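Local coordinates for protein 6-phosphogluconate dehydrogenase (Pseudomonas syringae, PDB 5U5G) that probably catalyses the NADP(H)-dependent reduction of 2-oxopropylphosphonate, a late step in the biosynthesis of the antibiotic fosfomycin, at residues Gly237-Cys240 / Lys241-Leu245. Residues are numbered along the deposited sequence; the frame is centred on the assembly and turned at random.
Sequences GVRC and KDLEL. With NAP (NADP nicotinamide-adenine-dinucleotide phosphate), chain E; 7VD ((2-oxopropyl)phosphonic acid), chain F.
Lys241 NZ is gripped from several directions, first by a salt bridge to Asp242 OD1 at 2.7 Å. The same NZ donates to O2D of the NADP ribose at 2.8 Å, more weakly to its O3D, and reaches the carbonyl of Thr98. The lysine chain runs straight to CD, then bends at chi3 (71°) and chi4 (70°), which curls the ammonium back to the syn side of the carboxylate. The one ammonium thus links the aspartate to the nicotinamide ribose. One turn earlier, Val238 lies against the cofactor, with CG1 near the ribose and CG2 3.5 Å from the bridging O3 of the pyrophosphate.

Arg239 faces the bound (2-oxopropyl)phosphonic acid, probably the substrate itself. Its guanidinium lays one face over the methyl C8 of this ligand, NH1 to C8 being 3.7 Å. The group is pinned by a salt bridge to Glu180 and by hydrogen bonds to Tyr217 and Gln279, while its CG packs on Leu243 CD2 at 3.9 Å. Asp242 OD2, weakly bonded to Asn177, comes within 3.9 Å of the same C8.

Regular i to i+4 bonds carry the backbone through this stretch of helix, among them Leu243 N to Arg239 O at 3.0 Å. As in related beta-hydroxyacid dehydrogenases, the site lies between the Rossmann-type nucleotide domain and the helical domain: helix 236-247 lines the cleft, with Leu243 wedged between helix 168-196 and Phe266 of helix 257-273, and Lys241 reaching the loops that follow strands 61-64 and 92-95.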
ATOM      1  N   GLY A 237       9.149   0.582  19.563  1.00 23.27           N
ATOM      2  CA  GLY A 237       9.592   1.869  20.077  1.00 25.37           C
ATOM      3  C   GLY A 237       9.712   2.917  18.989  1.00 26.06           C
ATOM      4  O   GLY A 237       9.241   4.050  19.143  1.00 21.08           O
ATOM      5  N   VAL A 238      10.333   2.546  17.860  1.00 22.20           N
ATOM      6  CA  VAL A 238      10.483   3.484  16.750  1.00 19.05           C
ATOM      7  C   VAL A 238       9.130   3.782  16.107  1.00 20.20           C
ATOM      8  O   VAL A 238       8.811   4.939  15.801  1.00 20.13           O
ATOM      9  CB  VAL A 238      11.496   2.936  15.726  1.00 20.29           C
ATOM     10  CG1 VAL A 238      11.325   3.607  14.373  1.00 16.28           C
ATOM     11  CG2 VAL A 238      12.927   3.148  16.240  1.00 23.41           C
ATOM     12  N   ARG A 239       8.320   2.745  15.893  1.00 21.41           N
ATOM     13  CA  ARG A 239       7.005   2.925  15.288  1.00 21.37           C
ATOM     14  C   ARG A 239       6.137   3.848  16.135  1.00 21.82           C
ATOM     15  O   ARG A 239       5.510   4.782  15.615  1.00 19.55           O
ATOM     16  CB  ARG A 239       6.327   1.560  15.107  1.00 18.14           C
ATOM     17  CG  ARG A 239       4.974   1.606  14.388  1.00 23.89           C
ATOM     18  CD  ARG A 239       5.141   1.189  12.927  1.00 25.30           C
ATOM     19  NE  ARG A 239       5.104   2.356  12.073  1.00 29.97           N
ATOM     20  CZ  ARG A 239       5.707   2.475  10.893  1.00 28.12           C
ATOM     21  NH1 ARG A 239       6.450   1.498  10.391  1.00 21.40           N
ATOM     22  NH2 ARG A 239       5.576   3.614  10.224  1.00 27.26           N
ATOM     23  N   CYS A 240       6.107   3.612  17.452  1.00 21.49           N
ATOM     24  CA  CYS A 240       5.261   4.411  18.346  1.00 22.81           C
ATOM     25  C   CYS A 240       5.793   5.832  18.532  1.00 22.23           C
ATOM     26  O   CYS A 240       4.999   6.763  18.736  1.00 24.73           O
ATOM     27  CB  CYS A 240       5.115   3.706  19.703  1.00 22.22           C
ATOM     28  SG  CYS A 240       3.984   2.264  19.654  1.00 22.68           S
ATOM     29  N   LYS A 241       7.115   6.023  18.467  1.00 21.67           N
ATOM     30  CA  LYS A 241       7.658   7.376  18.437  1.00 21.42           C
ATOM     31  C   LYS A 241       7.049   8.174  17.287  1.00 22.44           C
ATOM     32  O   LYS A 241       6.612   9.318  17.468  1.00 22.47           O
ATOM     33  CB  LYS A 241       9.188   7.337  18.324  1.00 22.17           C
ATOM     34  CG  LYS A 241       9.798   8.654  17.818  1.00 23.94           C
ATOM     35  CD  LYS A 241      11.321   8.619  17.724  1.00 24.47           C
ATOM     36  CE  LYS A 241      11.831   7.716  16.585  1.00 23.13           C
ATOM     37  NZ  LYS A 241      11.580   8.241  15.212  1.00 21.25           N
ATOM     38  N   ASP A 242       6.987   7.573  16.092  1.00 20.80           N
ATOM     39  CA  ASP A 242       6.470   8.300  14.938  1.00 21.11           C
ATOM     40  C   ASP A 242       4.960   8.510  15.042  1.00 20.77           C
ATOM     41  O   ASP A 242       4.455   9.578  14.680  1.00 19.99           O
ATOM     42  CB  ASP A 242       6.848   7.571  13.643  1.00 24.73           C
ATOM     43  CG  ASP A 242       8.351   7.575  13.391  1.00 27.72           C
ATOM     44  OD1 ASP A 242       9.070   8.323  14.103  1.00 26.49           O
ATOM     45  OD2 ASP A 242       8.820   6.832  12.495  1.00 29.38           O
ATOM     46  N   LEU A 243       4.230   7.517  15.559  1.00 18.92           N
ATOM     47  CA  LEU A 243       2.791   7.680  15.771  1.00 20.21           C
ATOM     48  C   LEU A 243       2.506   8.814  16.751  1.00 21.77           C
ATOM     49  O   LEU A 243       1.519   9.549  16.609  1.00 20.86           O
ATOM     50  CB  LEU A 243       2.194   6.372  16.295  1.00 19.36           C
ATOM     51  CG  LEU A 243       1.389   5.419  15.395  1.00 24.19           C
ATOM     52  CD1 LEU A 243       0.993   6.024  14.044  1.00 18.32           C
ATOM     53  CD2 LEU A 243       2.049   4.057  15.249  1.00 23.88           C
ATOM     54  N   GLU A 244       3.351   8.954  17.767  1.00 20.23           N
ATOM     55  CA  GLU A 244       3.189  10.034  18.728  1.00 24.23           C
ATOM     56  C   GLU A 244       3.505  11.388  18.097  1.00 21.53           C
ATOM     57  O   GLU A 244       2.833  12.384  18.383  1.00 22.53           O
ATOM     58  CB  GLU A 244       4.075   9.764  19.945  1.00 25.60           C
ATOM     59  CG  GLU A 244       4.024  10.833  21.026  1.00 32.10           C
ATOM     60  CD  GLU A 244       2.652  10.971  21.644  1.00 40.06           C
ATOM     61  OE1 GLU A 244       1.858   9.996  21.579  1.00 39.55           O
ATOM     62  OE2 GLU A 244       2.371  12.061  22.196  1.00 45.88           O
ATOM     63  N   LEU A 245       4.505  11.451  17.219  1.00 20.97           N
ATOM     64  CA  LEU A 245       4.715  12.692  16.477  1.00 21.39           C
ATOM     65  C   LEU A 245       3.474  13.056  15.663  1.00 23.80           C
ATOM     66  O   LEU A 245       3.059  14.221  15.635  1.00 23.69           O
ATOM     67  CB  LEU A 245       5.942  12.576  15.581  1.00 20.17           C
ATOM     68  CG  LEU A 245       7.279  12.378  16.303  1.00 22.93           C
ATOM     69  CD1 LEU A 245       8.370  12.071  15.299  1.00 21.39           C
ATOM     70  CD2 LEU A 245       7.635  13.607  17.133  1.00 20.76           C
TER
HETATM   71  PA  NAP E 301      17.344   1.845  16.976  1.00 21.92           P
HETATM   72  O1A NAP E 301      16.486   1.764  18.185  1.00 21.47           O
HETATM   73  O2A NAP E 301      17.725   0.602  16.210  1.00 22.98           O
HETATM   74  O5B NAP E 301      18.740   2.670  17.334  1.00 26.10           O
HETATM   75  C5B NAP E 301      18.368   3.864  17.979  1.00 21.06           C
HETATM   76  C4B NAP E 301      19.626   4.758  18.005  1.00 23.90           C
HETATM   77  O4B NAP E 301      19.404   5.946  18.765  1.00 21.02           O
HETATM   78  C3B NAP E 301      20.823   3.957  18.633  1.00 22.98           C
HETATM   79  O3B NAP E 301      22.011   4.369  18.028  1.00 25.37           O
HETATM   80  C2B NAP E 301      20.799   4.500  20.076  1.00 23.98           C
HETATM   81  O2B NAP E 301      21.984   4.499  20.709  1.00 19.87           O
HETATM   82  C1B NAP E 301      20.421   5.999  19.748  1.00 21.23           C
HETATM   83  N9A NAP E 301      19.921   6.625  20.956  1.00 21.84           N
HETATM   84  C8A NAP E 301      18.636   6.554  21.531  1.00 23.29           C
HETATM   85  N7A NAP E 301      18.538   7.249  22.698  1.00 22.40           N
HETATM   86  C5A NAP E 301      19.825   7.776  22.876  1.00 21.52           C
HETATM   87  C6A NAP E 301      20.387   8.579  23.884  1.00 24.38           C
HETATM   88  N6A NAP E 301      19.633   9.002  24.951  1.00 24.03           N
HETATM   89  N1A NAP E 301      21.688   8.962  23.839  1.00 25.97           N
HETATM   90  C2A NAP E 301      22.402   8.518  22.758  1.00 21.60           C
HETATM   91  N3A NAP E 301      22.010   7.761  21.724  1.00 22.32           N
HETATM   92  C4A NAP E 301      20.694   7.395  21.805  1.00 22.05           C
HETATM   93  O3  NAP E 301      16.385   2.827  16.074  1.00 24.01           O
HETATM   94  PN  NAP E 301      16.527   2.636  14.491  1.00 20.74           P
HETATM   95  O1N NAP E 301      17.928   2.656  14.019  1.00 23.16           O
HETATM   96  O2N NAP E 301      15.463   1.740  13.898  1.00 18.50           O
HETATM   97  O5D NAP E 301      15.916   4.169  13.924  1.00 23.44           O
HETATM   98  C5D NAP E 301      16.837   5.159  14.038  1.00 21.02           C
HETATM   99  C4D NAP E 301      16.258   6.371  13.330  1.00 23.07           C
HETATM  100  O4D NAP E 301      15.983   6.044  11.943  1.00 24.57           O
HETATM  101  C3D NAP E 301      14.868   6.748  13.992  1.00 21.37           C
HETATM  102  O3D NAP E 301      14.742   8.141  13.998  1.00 22.13           O
HETATM  103  C2D NAP E 301      13.860   6.114  13.057  1.00 21.09           C
HETATM  104  O2D NAP E 301      12.636   6.800  13.007  1.00 24.18           O
HETATM  105  C1D NAP E 301      14.605   6.298  11.695  1.00 23.85           C
HETATM  106  N1N NAP E 301      14.156   5.333  10.711  1.00 24.78           N
HETATM  107  C2N NAP E 301      14.210   3.935  10.952  1.00 24.72           C
HETATM  108  C3N NAP E 301      13.843   3.072   9.941  1.00 25.22           C
HETATM  109  C7N NAP E 301      13.916   1.622  10.141  1.00 25.77           C
HETATM  110  O7N NAP E 301      13.641   0.813   9.252  1.00 26.45           O
HETATM  111  N7N NAP E 301      14.361   1.118  11.350  1.00 25.78           N
HETATM  112  C4N NAP E 301      13.422   3.567   8.582  1.00 24.89           C
HETATM  113  C5N NAP E 301      13.386   5.025   8.460  1.00 21.95           C
HETATM  114  C6N NAP E 301      13.718   5.826   9.472  1.00 22.90           C
HETATM  115  P2B NAP E 301      22.417   2.912  21.550  1.00 21.74           P
HETATM  116  O1X NAP E 301      22.779   2.110  20.340  1.00 20.99           O
HETATM  117  O2X NAP E 301      23.567   3.337  22.468  1.00 20.24           O
HETATM  118  O3X NAP E 301      21.092   2.612  22.209  1.00 22.37           O
HETATM  119  P1  7VD F 302      10.364   2.919   6.788  1.00 22.86           P
HETATM  120  C1  7VD F 302      10.516   2.607   8.569  1.00 25.91           C
HETATM  121  O2  7VD F 302       9.709   4.235   6.440  1.00 21.90           O
HETATM  122  O3  7VD F 302      11.694   2.805   6.082  1.00 20.55           O
HETATM  123  O4  7VD F 302       9.470   1.767   6.400  1.00 26.38           O
HETATM  124  C6  7VD F 302      10.215   3.767   9.484  1.00 28.38           C
HETATM  125  O7  7VD F 302      10.515   4.920   9.175  1.00 26.91           O
HETATM  126  C8  7VD F 302       9.532   3.418  10.778  1.00 29.09           C